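Local coordinates for thioredoxin family protein (Streptococcus pneumoniae, PDB 2YP6) that is a surface-exposed thioredoxin-fold lipoprotein that probably exchanges thiols and disulfides in resistance to extracellular oxidative stress, at residues Asp48-Thr53 with Phe144-Ile149; Ile152-Leu157 with Gly165-Gly170. One frame throughout, in Å; residues are numbered along the deposited sequence.

Interaction 1 of 2, residues Asp48-Thr53 with Phe144-Ile149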
loop_
_atom_site.group_PDB
_atom_site.type_symbol
_atom_site.label_atom_id
_atom_site.label_comp_id
_atom_site.label_asym_id
_atom_site.label_seq_id
_atom_site.Cartn_x
_atom_site.Cartn_y
_atom_site.Cartn_z
ATOM N N ASP A 48 12.613 9.010 7.490
ATOM C CA ASP A 48 11.489 8.279 8.086
ATOM C C ASP A 48 10.238 8.383 7.229
ATOM O O ASP A 48 9.853 9.473 6.782
ATOM C CB ASP A 48 11.150 8.820 9.485
ATOM C CG ASP A 48 12.176 8.469 10.529
ATOM O OD1 ASP A 48 13.038 7.585 10.302
ATOM O OD2 ASP A 48 12.108 9.105 11.600
ATOM N N ALA A 49 9.587 7.253 7.025
ATOM C CA ALA A 49 8.245 7.213 6.427
ATOM C C ALA A 49 7.254 7.822 7.403
ATOM O O ALA A 49 7.262 7.464 8.573
ATOM C CB ALA A 49 7.855 5.761 6.131
ATOM N N PRO A 50 6.401 8.741 6.932
ATOM C CA PRO A 50 5.439 9.365 7.840
ATOM C C PRO A 50 4.523 8.330 8.499
ATOM O O PRO A 50 4.068 7.351 7.892
ATOM C CB PRO A 50 4.643 10.301 6.923
ATOM C CG PRO A 50 5.540 10.595 5.779
ATOM C CD PRO A 50 6.353 9.338 5.578
ATOM N N ASP A 51 4.303 8.527 9.782
ATOM C CA ASP A 51 3.408 7.671 10.527
ATOM C C ASP A 51 1.964 7.851 10.077
ATOM O O ASP A 51 1.583 8.908 9.582
ATOM C CB ASP A 51 3.485 8.000 12.004
ATOM C CG ASP A 51 4.675 7.376 12.663
ATOM O OD1 ASP A 51 4.621 6.153 12.918
ATOM O OD2 ASP A 51 5.647 8.108 12.924
ATOM N N PHE A 52 1.178 6.806 10.272
ATOM C CA PHE A 52 -0.255 6.866 10.081
ATOM C C PHE A 52 -0.986 5.868 10.957
ATOM O O PHE A 52 -0.418 4.850 11.415
ATOM C CB PHE A 52 -0.633 6.700 8.597
ATOM C CG PHE A 52 -0.147 5.419 7.982
ATOM C CD1 PHE A 52 -0.816 4.221 8.203
ATOM C CD2 PHE A 52 0.967 5.414 7.164
ATOM C CE1 PHE A 52 -0.361 3.017 7.631
ATOM C CE2 PHE A 52 1.429 4.222 6.582
ATOM C CZ PHE A 52 0.766 3.036 6.808
ATOM N N THR A 53 -2.248 6.205 11.226
ATOM C CA THR A 53 -3.178 5.368 11.969
ATOM C C THR A 53 -4.476 5.352 11.162
ATOM O O THR A 53 -5.159 6.376 11.050
ATOM C CB THR A 53 -3.415 5.894 13.391
ATOM O OG1 THR A 53 -2.164 5.921 14.095
ATOM C CG2 THR A 53 -4.383 5.001 14.160
ATOM N N PHE A 144 -2.343 10.117 2.007
ATOM C CA PHE A 144 -1.995 10.503 0.640
ATOM C C PHE A 144 -1.244 11.840 0.625
ATOM O O PHE A 144 -0.312 12.017 -0.140
ATOM C CB PHE A 144 -3.240 10.650 -0.239
ATOM C CG PHE A 144 -3.690 9.357 -0.903
ATOM C CD1 PHE A 144 -4.384 8.398 -0.186
ATOM C CD2 PHE A 144 -3.448 9.133 -2.254
ATOM C CE1 PHE A 144 -4.823 7.214 -0.797
ATOM C CE2 PHE A 144 -3.895 7.959 -2.880
ATOM C CZ PHE A 144 -4.583 6.999 -2.150
ATOM N N GLN A 145 -1.705 12.797 1.425
ATOM C CA GLN A 145 -1.040 14.086 1.494
ATOM C C GLN A 145 0.352 13.941 2.103
ATOM O O GLN A 145 1.324 14.503 1.588
ATOM C CB GLN A 145 -1.867 15.070 2.321
ATOM C CG GLN A 145 -1.314 16.471 2.339
ATOM C CD GLN A 145 -2.239 17.451 3.055
ATOM O OE1 GLN A 145 -3.323 17.081 3.518
ATOM N NE2 GLN A 145 -1.812 18.702 3.148
ATOM N N ALA A 146 0.446 13.206 3.204
ATOM C CA ALA A 146 1.718 13.051 3.888
ATOM C C ALA A 146 2.773 12.428 2.977
ATOM O O ALA A 146 3.952 12.783 3.056
ATOM C CB ALA A 146 1.557 12.208 5.135
ATOM N N TYR A 147 2.362 11.474 2.143
ATOM C CA TYR A 147 3.295 10.784 1.261
ATOM C C TYR A 147 3.432 11.485 -0.111
ATOM O O TYR A 147 4.064 10.957 -1.049
ATOM C CB TYR A 147 2.891 9.292 1.116
ATOM C CG TYR A 147 3.302 8.442 2.304
ATOM C CD1 TYR A 147 2.641 8.514 3.511
ATOM C CD2 TYR A 147 4.393 7.576 2.215
ATOM C CE1 TYR A 147 3.056 7.764 4.593
ATOM C CE2 TYR A 147 4.786 6.820 3.285
ATOM C CZ TYR A 147 4.136 6.936 4.478
ATOM O OH TYR A 147 4.543 6.163 5.532
ATOM N N GLN A 148 2.840 12.669 -0.223
ATOM C CA GLN A 148 2.953 13.500 -1.427
ATOM C C GLN A 148 2.636 12.749 -2.711
ATOM O O GLN A 148 3.363 12.820 -3.713
ATOM C CB GLN A 148 4.344 14.115 -1.487
ATOM C CG GLN A 148 4.646 14.988 -0.263
ATOM C CD GLN A 148 5.919 15.793 -0.418
ATOM O OE1 GLN A 148 6.818 15.710 0.413
ATOM N NE2 GLN A 148 5.998 16.582 -1.480
ATOM N N ILE A 149 1.514 12.053 -2.702
ATOM C CA ILE A 149 1.136 11.280 -3.860
ATOM C C ILE A 149 0.798 12.233 -5.013
ATOM O O ILE A 149 0.059 13.191 -4.825
ATOM C CB ILE A 149 -0.023 10.348 -3.520
ATOM C CG1 ILE A 149 0.401 9.392 -2.394
ATOM C CG2 ILE A 149 -0.491 9.578 -4.763
ATOM C CD1 ILE A 149 1.657 8.569 -2.706
#
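Tyr147 reaches from the end of helix 142-146 of the thioredoxin fold to the loop that precedes strand 53-56, where Pro50 lies over one face of its ring. Pro50 CD sits 3.5 Å above the ring plane of Tyr147, shifted toward the rim near CZ, and makes a CH-pi contact 25° off the ring normal. The first torsion of Tyr147, -79°, sets CG beside the backbone N and anti to the carbonyl carbon. Phe52 meets the same phenol differently: the two side chains cross at about a right angle, and Tyr147 OH lies in the plane of the Phe52 ring at its edge, 3.8 Å from CE2. Ala49 adds its methyl, with CB 3.4 Å from Tyr147 OH, while Ala146 CB packs against Pro50 CB at 4.0 Å. The helix ends in a Schellman motif with Gln148 at positive phi as C-prime, and Ile149 N bonds back to Phe144 O. Leu74 of the central sheet touches both Phe52 and Tyr147. The buried hydroxyl finds its acceptor in the loop backbone, for Tyr147 OH donates to Pro50 O over 2.7 Å, in the carbonyl plane and on a lone pair.

Interaction 2 of 2, residues Ile152-Leu157 with Gly165-Gly170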
loop_
_atom_site.group_PDB
_atom_site.type_symbol
_atom_site.label_atom_id
_atom_site.label_comp_id
_atom_site.label_asym_id
_atom_site.label_seq_id
_atom_site.Cartn_x
_atom_site.Cartn_y
_atom_site.Cartn_z
ATOM N N ILE A 152 -0.955 7.584 -9.364
ATOM C CA ILE A 152 -1.180 6.245 -8.816
ATOM C C ILE A 152 -1.126 5.217 -9.927
ATOM O O ILE A 152 -1.390 5.532 -11.097
ATOM C CB ILE A 152 -2.544 6.131 -8.036
ATOM C CG1 ILE A 152 -3.661 6.781 -8.839
ATOM C CG2 ILE A 152 -2.431 6.747 -6.631
ATOM C CD1 ILE A 152 -5.006 6.455 -8.289
ATOM N N PRO A 153 -0.742 3.977 -9.585
ATOM C CA PRO A 153 -0.302 3.559 -8.259
ATOM C C PRO A 153 1.086 4.102 -7.958
ATOM O O PRO A 153 1.855 4.295 -8.896
ATOM C CB PRO A 153 -0.249 2.032 -8.373
ATOM C CG PRO A 153 -0.010 1.762 -9.841
ATOM C CD PRO A 153 -0.622 2.908 -10.597
ATOM N N THR A 154 1.381 4.350 -6.682
ATOM C CA THR A 154 2.739 4.646 -6.219
ATOM C C THR A 154 3.039 3.683 -5.064
ATOM O O THR A 154 2.171 3.449 -4.207
ATOM C CB THR A 154 2.892 6.081 -5.711
ATOM O OG1 THR A 154 2.722 7.002 -6.790
ATOM C CG2 THR A 154 4.269 6.307 -5.117
ATOM N N GLU A 155 4.237 3.089 -5.081
ATOM C CA GLU A 155 4.667 2.228 -4.001
ATOM C C GLU A 155 5.872 2.845 -3.296
ATOM O O GLU A 155 6.792 3.348 -3.945
ATOM C CB GLU A 155 5.086 0.861 -4.531
ATOM C CG GLU A 155 3.991 0.054 -5.241
ATOM C CD GLU A 155 3.744 0.540 -6.638
ATOM O OE1 GLU A 155 4.737 0.806 -7.371
ATOM O OE2 GLU A 155 2.560 0.681 -7.004
ATOM N N TYR A 156 5.818 2.814 -1.968
ATOM C CA TYR A 156 6.957 3.116 -1.104
ATOM C C TYR A 156 7.405 1.814 -0.494
ATOM O O TYR A 156 6.607 1.079 0.072
ATOM C CB TYR A 156 6.546 4.085 0.007
ATOM C CG TYR A 156 6.307 5.474 -0.509
ATOM C CD1 TYR A 156 5.107 5.816 -1.108
ATOM C CD2 TYR A 156 7.297 6.443 -0.416
ATOM C CE1 TYR A 156 4.898 7.083 -1.596
ATOM C CE2 TYR A 156 7.091 7.708 -0.906
ATOM C CZ TYR A 156 5.888 8.019 -1.511
ATOM O OH TYR A 156 5.670 9.294 -1.992
ATOM N N LEU A 157 8.690 1.498 -0.671
ATOM C CA LEU A 157 9.275 0.323 -0.054
ATOM C C LEU A 157 10.102 0.814 1.129
ATOM O O LEU A 157 11.118 1.503 0.962
ATOM C CB LEU A 157 10.124 -0.424 -1.085
ATOM C CG LEU A 157 9.468 -0.775 -2.418
ATOM C CD1 LEU A 157 10.347 -1.743 -3.219
ATOM C CD2 LEU A 157 8.082 -1.346 -2.214
ATOM N N GLY A 165 13.080 3.331 1.614
ATOM C CA GLY A 165 14.192 2.731 0.877
ATOM C C GLY A 165 14.092 2.935 -0.618
ATOM O O GLY A 165 15.073 3.318 -1.258
ATOM N N LYS A 166 12.909 2.692 -1.184
ATOM C CA LYS A 166 12.669 2.946 -2.602
ATOM C C LYS A 166 11.292 3.533 -2.802
ATOM O O LYS A 166 10.422 3.338 -1.972
ATOM C CB LYS A 166 12.746 1.665 -3.436
ATOM C CG LYS A 166 14.105 1.003 -3.426
ATOM C CD LYS A 166 14.529 0.570 -4.825
ATOM C CE LYS A 166 15.846 -0.196 -4.802
ATOM N NZ LYS A 166 16.294 -0.509 -6.168
ATOM N N ILE A 167 11.126 4.245 -3.908
ATOM C CA ILE A 167 9.839 4.741 -4.354
ATOM C C ILE A 167 9.688 4.357 -5.820
ATOM O O ILE A 167 10.611 4.529 -6.622
ATOM C CB ILE A 167 9.746 6.284 -4.254
ATOM C CG1 ILE A 167 10.129 6.770 -2.851
ATOM C CG2 ILE A 167 8.316 6.746 -4.620
ATOM C CD1 ILE A 167 10.306 8.241 -2.760
ATOM N N GLN A 168 8.505 3.894 -6.182
ATOM C CA GLN A 168 8.208 3.547 -7.556
ATOM C C GLN A 168 6.908 4.227 -7.992
ATOM O O GLN A 168 5.898 4.133 -7.304
ATOM C CB GLN A 168 8.078 2.029 -7.678
ATOM C CG GLN A 168 7.890 1.576 -9.141
ATOM C CD GLN A 168 9.211 1.365 -9.879
ATOM O OE1 GLN A 168 10.306 1.395 -9.288
ATOM N NE2 GLN A 168 9.108 1.091 -11.168
ATOM N N PHE A 169 6.968 4.936 -9.107
ATOM C CA PHE A 169 5.803 5.573 -9.725
ATOM C C PHE A 169 5.282 4.581 -10.752
ATOM O O PHE A 169 6.007 4.130 -11.637
ATOM C CB PHE A 169 6.201 6.921 -10.342
ATOM C CG PHE A 169 6.860 7.843 -9.349
ATOM C CD1 PHE A 169 6.108 8.455 -8.343
ATOM C CD2 PHE A 169 8.226 8.077 -9.386
ATOM C CE1 PHE A 169 6.709 9.295 -7.407
ATOM C CE2 PHE A 169 8.827 8.897 -8.443
ATOM C CZ PHE A 169 8.070 9.492 -7.445
ATOM N N GLY A 170 4.034 4.189 -10.603
ATOM C CA GLY A 170 3.500 3.112 -11.410
ATOM C C GLY A 170 3.776 1.783 -10.729
ATOM O O GLY A 170 4.390 1.734 -9.653
#
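Glu155 and Gln168 form a hydrogen-bonded pair in the antiparallel hairpin of strands 154-158 and 164-169, the latter an edge strand of the thioredoxin-fold sheet. Their mutual backbone bonds run from Glu155 N to Gln168 O at 3.0 Å and from Gln168 N to Glu155 O. Leu157 pairs likewise with Lys166, but Leu157 O also accepts from Gly165 N, so Gly165 and Lys166 together face Leu157 in a classic beta bulge. At the other end, Gly170 N donates to Pro153 O; this proline follows a cis peptide bond, as in thioredoxins, and touches Cys84 of the disulfide.

Apolar contacts occupy the face bearing Thr154, Tyr156, Ile167 and Phe169. Ile167 CG2 lies 4.0 Å above the Tyr156 ring, offset toward its rim, while Ile167 CG1 comes within 3.7 Å of Tyr156 CE2. Thr154 CG2, anti to the backbone N, lies alongside Ile167 CG2.

On the opposite face, Leu157 CB packs on Lys166 CB, whereas the Gly170 end is polar. The Glu155 chain bends at its second torsion (78°), and its OE1 comes 2.5 Å from Gly170 O and 3.6 Å from Gln168 CB. So close an approach of two oxygens is consistent with a proton held between them, while the salt bridge from Glu155 OE2 to Lys75 would pull the other way, toward a carboxylate.

Interactions 1 and 2 follow each other along the chain, their centres about 12 Å apart, and meet directly through helix 142-146 and the residues that follow it. Tyr156 OH, from the hairpin, lies 2.5 Å from Tyr147 O, a probable hydrogen bond, and the two tyrosine rings meet edge to face. Ile149 CD1 packs 3.7 Å from Tyr156 CE1, joining the helix exit to the sheet. Toward the redox site, Phe144 CE2 approaches Ile152 CG2 at 4.2 Å. Phe144 also lines the 3-cyclohexyl-1-propylphosphocholine pocket with Trp80, Gln113 and Gly114, while Ile152 and Pro153 touch the Cys81-Cys84 disulfide region. The side chain of Tyr147 remains about 11 Å from that ligand.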